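Orotidine 5'-phosphate decarboxylase (Sulfolobus solfataricus, PDB 4DBD) probably catalyses the decarboxylation of orotidine 5'-monophosphate to UMP, the last step of de novo pyrimidine biosynthesis, acting as a homodimer. Local coordinates at residues 9-13 with 34-39; 70-74 with 99-103; 109-113 with 127-131. All coordinates share one frame; numbering follows the deposited sequence.

Contact 1 (9-13 with 34-39); sequences AMDKP and PLVLDL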
loop_
_atom_site.group_PDB
_atom_site.type_symbol
_atom_site.label_atom_id
_atom_site.label_comp_id
_atom_site.label_asym_id
_atom_site.label_seq_id
_atom_site.Cartn_x
_atom_site.Cartn_y
_atom_site.Cartn_z
ATOM N N ALA A 9 -13.921 -7.127 7.437
ATOM C CA ALA A 9 -12.511 -6.920 7.138
ATOM C C ALA A 9 -11.785 -8.183 7.532
ATOM O O ALA A 9 -11.445 -8.377 8.707
ATOM C CB ALA A 9 -11.951 -5.710 7.884
ATOM N N MET A 10 -11.586 -9.071 6.566
ATOM C CA MET A 10 -10.946 -10.337 6.878
ATOM C C MET A 10 -9.438 -10.195 6.839
ATOM O O MET A 10 -8.800 -10.466 5.822
ATOM C CB MET A 10 -11.426 -11.453 5.949
ATOM C CG MET A 10 -10.971 -12.820 6.406
ATOM S SD MET A 10 -12.035 -14.146 5.805
ATOM C CE MET A 10 -11.786 -13.979 4.035
ATOM N N ASP A 11 -8.880 -9.762 7.963
ATOM C CA ASP A 11 -7.442 -9.579 8.104
ATOM C C ASP A 11 -6.836 -10.731 8.909
ATOM O O ASP A 11 -5.623 -10.788 9.125
ATOM C CB ASP A 11 -7.162 -8.236 8.786
ATOM C CG ASP A 11 -7.609 -7.058 7.949
ATOM O OD1 ASP A 11 -7.303 -7.042 6.730
ATOM O OD2 ASP A 11 -8.270 -6.151 8.505
ATOM N N LYS A 12 -7.701 -11.636 9.363
ATOM C CA LYS A 12 -7.290 -12.935 9.881
ATOM C C LYS A 12 -8.174 -13.982 9.227
ATOM O O LYS A 12 -9.340 -13.709 8.931
ATOM C CB LYS A 12 -7.475 -13.004 11.396
ATOM C CG LYS A 12 -6.334 -12.434 12.213
ATOM C CD LYS A 12 -6.607 -12.706 13.684
ATOM C CE LYS A 12 -5.455 -12.293 14.580
ATOM N NZ LYS A 12 -5.829 -12.531 16.005
ATOM N N PRO A 13 -7.628 -15.189 9.006
ATOM C CA PRO A 13 -8.376 -16.285 8.384
ATOM C C PRO A 13 -9.648 -16.666 9.143
ATOM O O PRO A 13 -9.621 -16.798 10.371
ATOM C CB PRO A 13 -7.377 -17.447 8.431
ATOM C CG PRO A 13 -6.035 -16.784 8.406
ATOM C CD PRO A 13 -6.212 -15.535 9.221
ATOM N N PRO A 34 -2.724 -8.701 5.239
ATOM C CA PRO A 34 -2.428 -9.665 6.307
ATOM C C PRO A 34 -2.943 -11.067 5.987
ATOM O O PRO A 34 -2.268 -12.057 6.316
ATOM C CB PRO A 34 -3.181 -9.091 7.501
ATOM C CG PRO A 34 -3.196 -7.593 7.236
ATOM C CD PRO A 34 -3.388 -7.484 5.752
ATOM N N LEU A 35 -4.117 -11.155 5.364
ATOM C CA LEU A 35 -4.702 -12.454 5.026
ATOM C C LEU A 35 -3.921 -13.119 3.916
ATOM O O LEU A 35 -3.531 -14.290 4.024
ATOM C CB LEU A 35 -6.161 -12.298 4.594
ATOM C CG LEU A 35 -6.878 -13.597 4.217
ATOM C CD1 LEU A 35 -7.133 -14.421 5.461
ATOM C CD2 LEU A 35 -8.186 -13.327 3.506
ATOM N N VAL A 36 -3.692 -12.373 2.839
ATOM C CA VAL A 36 -2.974 -12.918 1.694
ATOM C C VAL A 36 -1.568 -13.389 2.083
ATOM O O VAL A 36 -1.100 -14.405 1.588
ATOM C CB VAL A 36 -2.930 -11.908 0.538
ATOM C CG1 VAL A 36 -2.095 -12.443 -0.618
ATOM C CG2 VAL A 36 -4.348 -11.593 0.067
ATOM N N LEU A 37 -0.906 -12.677 2.992
ATOM C CA LEU A 37 0.403 -13.127 3.478
ATOM C C LEU A 37 0.322 -14.306 4.475
ATOM O O LEU A 37 1.273 -15.076 4.612
ATOM C CB LEU A 37 1.196 -11.966 4.087
ATOM C CG LEU A 37 1.450 -10.762 3.177
ATOM C CD1 LEU A 37 2.137 -9.655 3.950
ATOM C CD2 LEU A 37 2.277 -11.137 1.943
ATOM N N ASP A 38 -0.798 -14.437 5.179
ATOM C CA ASP A 38 -0.968 -15.549 6.117
ATOM C C ASP A 38 -1.295 -16.830 5.351
ATOM O O ASP A 38 -0.558 -17.814 5.432
ATOM C CB ASP A 38 -2.069 -15.250 7.141
ATOM C CG ASP A 38 -1.585 -14.386 8.300
ATOM O OD1 ASP A 38 -0.374 -14.433 8.622
ATOM O OD2 ASP A 38 -2.425 -13.665 8.897
ATOM N N LEU A 39 -2.389 -16.805 4.595
ATOM C CA LEU A 39 -2.853 -17.981 3.862
ATOM C C LEU A 39 -2.059 -18.219 2.591
ATOM O O LEU A 39 -1.960 -19.354 2.109
ATOM C CB LEU A 39 -4.328 -17.825 3.478
ATOM C CG LEU A 39 -5.352 -17.718 4.600
ATOM C CD1 LEU A 39 -6.752 -17.791 4.011
ATOM C CD2 LEU A 39 -5.138 -18.827 5.625
#
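L35 splits its two methyls between M10 and P13. With CG swung anti to its own backbone N (chi1 -180°), the side chain reaches out from helix 33-39. L35 CD1 lies against the P13 ring at its nitrogen end, 3.7 Å from P13 N, while CD2 meets the methyl of M10, with M10 CE 3.7 Å from L35 CD2. The M10 side chain crosses that of L35 at a slant, and its bend at chi3 (63°) carries CE there. L35 CB presses on the carbonyl of M10 (M10 O to L35 CB 3.4 Å). M10 is the central residue of an inverse gamma turn, and its buried O has no polar partner in the model.

These contacts seat the end of strand 6-10, the first strand of the TIM barrel, and the loop after it on the helix that follows the second strand. Active sites of this fold lie at such C-terminal strand ends; D11 is a predicted substrate-binding residue, and its side chain is about 4 Å from a bound sulfate. D11 runs beside P34 in the same direction, its backbone O 3.4 Å from P34 CB and its OD1 4.1 Å from P34 CD.

Farther along, P13 and L39 slide past each other, CG of the proline 3.6 Å from CD2 of the leucine. D38, beside them, turns its OD1 to a salt bridge with R75 of the second subunit, which also packs on P34.

Contact 2 (70-74 with 99-103); sequences KSIVE and RYLDA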
loop_
_atom_site.group_PDB
_atom_site.type_symbol
_atom_site.label_atom_id
_atom_site.label_comp_id
_atom_site.label_asym_id
_atom_site.label_seq_id
_atom_site.Cartn_x
_atom_site.Cartn_y
_atom_site.Cartn_z
ATOM N N LYS A 70 -1.416 -1.492 -11.468
ATOM C CA LYS A 70 -2.013 -2.415 -12.438
ATOM C C LYS A 70 -1.389 -3.818 -12.345
ATOM O O LYS A 70 -2.086 -4.829 -12.440
ATOM C CB LYS A 70 -1.907 -1.831 -13.849
ATOM C CG LYS A 70 -2.821 -0.628 -14.064
ATOM C CD LYS A 70 -2.362 0.227 -15.239
ATOM C CE LYS A 70 -2.222 -0.574 -16.516
ATOM N NZ LYS A 70 -1.802 0.335 -17.646
ATOM N N SER A 71 -0.077 -3.886 -12.127
ATOM C CA SER A 71 0.602 -5.182 -11.999
ATOM C C SER A 71 0.107 -5.947 -10.772
ATOM O O SER A 71 0.081 -7.181 -10.749
ATOM C CB SER A 71 2.113 -4.989 -11.915
ATOM O OG SER A 71 2.620 -4.484 -13.139
ATOM N N ILE A 72 -0.278 -5.205 -9.743
ATOM C CA ILE A 72 -0.840 -5.799 -8.545
ATOM C C ILE A 72 -2.249 -6.326 -8.782
ATOM O O ILE A 72 -2.532 -7.499 -8.511
ATOM C CB ILE A 72 -0.850 -4.779 -7.396
ATOM C CG1 ILE A 72 0.584 -4.443 -6.988
ATOM C CG2 ILE A 72 -1.642 -5.309 -6.207
ATOM C CD1 ILE A 72 0.706 -3.249 -6.049
ATOM N N VAL A 73 -3.142 -5.481 -9.292
ATOM C CA VAL A 73 -4.547 -5.874 -9.361
ATOM C C VAL A 73 -4.832 -6.936 -10.418
ATOM O O VAL A 73 -5.818 -7.662 -10.317
ATOM C CB VAL A 73 -5.512 -4.676 -9.565
ATOM C CG1 VAL A 73 -5.347 -3.620 -8.430
ATOM C CG2 VAL A 73 -5.329 -4.059 -10.923
ATOM N N GLU A 74 -3.989 -7.039 -11.435
ATOM C CA GLU A 74 -4.264 -8.053 -12.456
ATOM C C GLU A 74 -4.046 -9.470 -11.907
ATOM O O GLU A 74 -4.554 -10.437 -12.466
ATOM C CB GLU A 74 -3.477 -7.800 -13.752
ATOM C CG GLU A 74 -2.006 -8.132 -13.690
ATOM C CD GLU A 74 -1.239 -7.610 -14.901
ATOM O OE1 GLU A 74 -1.867 -7.047 -15.826
ATOM O OE2 GLU A 74 0.003 -7.757 -14.919
ATOM N N ARG A 99 -8.474 3.462 -15.730
ATOM C CA ARG A 99 -8.656 2.957 -17.084
ATOM C C ARG A 99 -8.612 1.430 -17.070
ATOM O O ARG A 99 -9.417 0.763 -17.723
ATOM C CB ARG A 99 -7.569 3.492 -18.038
ATOM C CG ARG A 99 -7.320 5.001 -17.985
ATOM C CD ARG A 99 -8.295 5.816 -18.837
ATOM N NE ARG A 99 -9.637 5.857 -18.261
ATOM C CZ ARG A 99 -9.970 6.569 -17.187
ATOM N NH1 ARG A 99 -9.053 7.292 -16.549
ATOM N NH2 ARG A 99 -11.221 6.543 -16.745
ATOM N N TYR A 100 -7.658 0.878 -16.329
ATOM C CA TYR A 100 -7.502 -0.566 -16.261
ATOM C C TYR A 100 -8.704 -1.256 -15.625
ATOM O O TYR A 100 -9.210 -2.259 -16.141
ATOM C CB TYR A 100 -6.244 -0.956 -15.494
ATOM C CG TYR A 100 -6.126 -2.451 -15.399
ATOM C CD1 TYR A 100 -5.569 -3.184 -16.437
ATOM C CD2 TYR A 100 -6.617 -3.138 -14.296
ATOM C CE1 TYR A 100 -5.484 -4.563 -16.374
ATOM C CE2 TYR A 100 -6.534 -4.532 -14.218
ATOM C CZ TYR A 100 -5.966 -5.232 -15.267
ATOM O OH TYR A 100 -5.875 -6.606 -15.214
ATOM N N LEU A 101 -9.152 -0.730 -14.492
ATOM C CA LEU A 101 -10.247 -1.361 -13.768
ATOM C C LEU A 101 -11.527 -1.274 -14.592
ATOM O O LEU A 101 -12.296 -2.241 -14.645
ATOM C CB LEU A 101 -10.428 -0.718 -12.380
ATOM C CG LEU A 101 -9.268 -0.934 -11.402
ATOM C CD1 LEU A 101 -9.451 -0.127 -10.090
ATOM C CD2 LEU A 101 -9.021 -2.392 -11.083
ATOM N N ASP A 102 -11.738 -0.130 -15.252
ATOM C CA ASP A 102 -12.900 0.056 -16.118
ATOM C C ASP A 102 -12.945 -1.013 -17.215
ATOM O O ASP A 102 -13.991 -1.613 -17.460
ATOM C CB ASP A 102 -12.889 1.445 -16.770
ATOM C CG ASP A 102 -13.375 2.537 -15.836
ATOM O OD1 ASP A 102 -13.940 2.205 -14.773
ATOM O OD2 ASP A 102 -13.196 3.729 -16.171
ATOM N N ALA A 103 -11.805 -1.234 -17.871
ATOM C CA ALA A 103 -11.704 -2.210 -18.965
ATOM C C ALA A 103 -11.920 -3.635 -18.490
ATOM O O ALA A 103 -12.328 -4.498 -19.267
ATOM C CB ALA A 103 -10.357 -2.107 -19.654
#
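The carbonyl O of K70 accepts the backbone N-H of E74 at 3.1 Å (E74 N to K70 O), a backbone bond that joins two of the three residues lying along Y100. In the TIM barrel, helix 66-73 follows the third strand and helix 90-103 the fourth, so they are neighbours on the outside of the barrel, and Y100 fills much of the contact between them. Its CG is anti to the backbone N (chi1 178°), which sends the ring across to segment 70-74.

K70, V73 and E74 each take a different part of the tyrosine. K70 lays its aliphatic chain over the root, CG 3.7 Å from Y100 CB, and the bend at chi3 (55°) keeps CD and CE beside the same CB. V73 slides past in the opposite direction, its CG2 3.5 Å from Y100 CE2 and also 3.7 Å from Y100 CD2, so that one methyl spans a ring bond. The atoms of K70, V73 and E74 that touch the ring come to it obliquely.

The same V73 methyl also reaches L101, with V73 CG2 4.1 Å from L101 CD2. Both residues rest on F82 of strand 81-85, which ties the helix pair to the barrel wall. At the hydroxyl end the E74 side chain crosses that of the tyrosine nearly at a right angle, its carboxylate plane 69° from the ring plane, and Y100 OH makes a short approach to E74 CB, 3.1 Å.

Contact 3 (109-113 with 127-131); sequences YLVAV and IKNVI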
loop_
_atom_site.group_PDB
_atom_site.type_symbol
_atom_site.label_atom_id
_atom_site.label_comp_id
_atom_site.label_asym_id
_atom_site.label_seq_id
_atom_site.Cartn_x
_atom_site.Cartn_y
_atom_site.Cartn_z
ATOM N N TYR A 109 -12.522 2.049 -5.182
ATOM C CA TYR A 109 -12.851 2.836 -3.990
ATOM C C TYR A 109 -11.602 3.610 -3.592
ATOM O O TYR A 109 -10.517 3.025 -3.510
ATOM C CB TYR A 109 -13.238 1.908 -2.837
ATOM C CG TYR A 109 -14.608 1.296 -2.974
ATOM C CD1 TYR A 109 -15.688 1.810 -2.271
ATOM C CD2 TYR A 109 -14.823 0.197 -3.799
ATOM C CE1 TYR A 109 -16.947 1.255 -2.389
ATOM C CE2 TYR A 109 -16.087 -0.370 -3.919
ATOM C CZ TYR A 109 -17.139 0.170 -3.212
ATOM O OH TYR A 109 -18.396 -0.368 -3.320
ATOM N N LEU A 110 -11.742 4.910 -3.324
ATOM C CA LEU A 110 -10.580 5.716 -2.954
ATOM C C LEU A 110 -10.614 6.103 -1.477
ATOM O O LEU A 110 -11.659 6.459 -0.938
ATOM C CB LEU A 110 -10.484 6.973 -3.810
ATOM C CG LEU A 110 -10.240 6.812 -5.310
ATOM C CD1 LEU A 110 -10.206 8.182 -5.968
ATOM C CD2 LEU A 110 -8.927 6.047 -5.571
ATOM N N VAL A 111 -9.460 6.023 -0.825
ATOM C CA VAL A 111 -9.357 6.387 0.582
ATOM C C VAL A 111 -9.374 7.906 0.750
ATOM O O VAL A 111 -8.502 8.611 0.226
ATOM C CB VAL A 111 -8.079 5.810 1.205
ATOM C CG1 VAL A 111 -7.921 6.329 2.638
ATOM C CG2 VAL A 111 -8.136 4.295 1.176
ATOM N N ALA A 112 -10.370 8.418 1.472
ATOM C CA ALA A 112 -10.498 9.875 1.641
ATOM C C ALA A 112 -10.044 10.331 3.018
ATOM O O ALA A 112 -9.300 11.311 3.141
ATOM C CB ALA A 112 -11.929 10.350 1.360
ATOM N N VAL A 113 -10.533 9.655 4.053
ATOM C CA VAL A 113 -10.167 9.967 5.425
ATOM C C VAL A 113 -9.904 8.675 6.192
ATOM O O VAL A 113 -10.697 7.735 6.129
ATOM C CB VAL A 113 -11.289 10.735 6.151
ATOM C CG1 VAL A 113 -10.808 11.194 7.532
ATOM C CG2 VAL A 113 -11.751 11.909 5.312
ATOM N N ILE A 127 -7.626 15.966 -1.838
ATOM C CA ILE A 127 -8.182 14.625 -1.941
ATOM C C ILE A 127 -9.568 14.658 -2.598
ATOM O O ILE A 127 -9.867 13.849 -3.466
ATOM C CB ILE A 127 -8.176 13.904 -0.558
ATOM C CG1 ILE A 127 -6.779 13.294 -0.322
ATOM C CG2 ILE A 127 -9.224 12.811 -0.524
ATOM C CD1 ILE A 127 -6.454 12.992 1.132
ATOM N N LYS A 128 -10.409 15.607 -2.204
ATOM C CA LYS A 128 -11.715 15.752 -2.850
ATOM C C LYS A 128 -11.589 16.001 -4.347
ATOM O O LYS A 128 -12.341 15.431 -5.141
ATOM C CB LYS A 128 -12.544 16.850 -2.168
ATOM C CG LYS A 128 -13.043 16.427 -0.803
ATOM C CD LYS A 128 -13.932 17.485 -0.146
ATOM C CE LYS A 128 -14.380 17.024 1.237
ATOM N NZ LYS A 128 -15.446 17.906 1.802
ATOM N N ASN A 129 -10.639 16.843 -4.735
ATOM C CA ASN A 129 -10.375 17.065 -6.154
ATOM C C ASN A 129 -9.938 15.804 -6.889
ATOM O O ASN A 129 -10.385 15.532 -8.000
ATOM C CB ASN A 129 -9.335 18.163 -6.343
ATOM C CG ASN A 129 -9.894 19.521 -6.045
ATOM O OD1 ASN A 129 -11.114 19.691 -5.993
ATOM N ND2 ASN A 129 -9.017 20.499 -5.838
ATOM N N VAL A 130 -9.040 15.045 -6.280
ATOM C CA VAL A 130 -8.657 13.761 -6.857
ATOM C C VAL A 130 -9.894 12.893 -7.052
ATOM O O VAL A 130 -10.082 12.278 -8.109
ATOM C CB VAL A 130 -7.618 13.045 -5.984
ATOM C CG1 VAL A 130 -7.398 11.644 -6.483
ATOM C CG2 VAL A 130 -6.312 13.829 -5.980
ATOM N N ILE A 131 -10.745 12.830 -6.031
ATOM C CA ILE A 131 -11.940 11.995 -6.126
ATOM C C ILE A 131 -12.865 12.487 -7.236
ATOM O O ILE A 131 -13.429 11.695 -7.987
ATOM C CB ILE A 131 -12.686 11.914 -4.771
ATOM C CG1 ILE A 131 -11.822 11.147 -3.763
ATOM C CG2 ILE A 131 -14.037 11.251 -4.937
ATOM C CD1 ILE A 131 -12.277 11.290 -2.308
#
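Strand 109-113 and helix 127-131 run almost antiparallel, their axes at 163° and 9.2 Å apart at closest approach, so the early turn of the helix segment faces the later part of the strand. A112 and L110 carry the strand side. The methyl of A112 touches two isoleucines one helical turn apart: its CB is 3.8 Å from CD1 of I131 and 4.1 Å from CG2 of I127. I127 CG2 also presses on the backbone, 3.9 Å from A112 CA.

I131 leaves the helix beside the strand, yet with CG1 anti to the carbonyl carbon (chi1 -67°) its extended CG1-CD1 arm reaches A112. L110 points at the helix and slides past I131 in the opposite direction, L110 CD1 4.0 Å from I131 CG1; V130 CG1 brushes the same methyl more loosely. Y152 of helix 146-155 also touches A112 and I127, and L94 of helix 90-103 touches L110 and V130.

V111 turns the other way, its side chain about 4 Å from that of K61, the predicted proton donor. An apolar outer strand face under its helix and an inner face near predicted catalytic residues mark a beta-alpha unit of the TIM barrel.

The three contacts follow one another along the chain and lie round one eight-stranded barrel without touching. Contacts 1 and 3 sit on opposite sides of the chain's centre, their own centres about 25 Å apart, and each reaches the same sheet. Contact 2 lies about 22 Å from contact 1 and about 18 Å from contact 3, centre to centre; helix 90-103 leads from it into the strand of contact 3. Contacts 1 and 3 both border the predicted active site, through D11, whose side chain is about 5 Å from that of K30, and through V111. In contact 2 the V73 side chain is about 4 Å from that of L62, while those of K70 and D64 are about 10 Å apart. Contacts 1 and 2 both meet the second subunit.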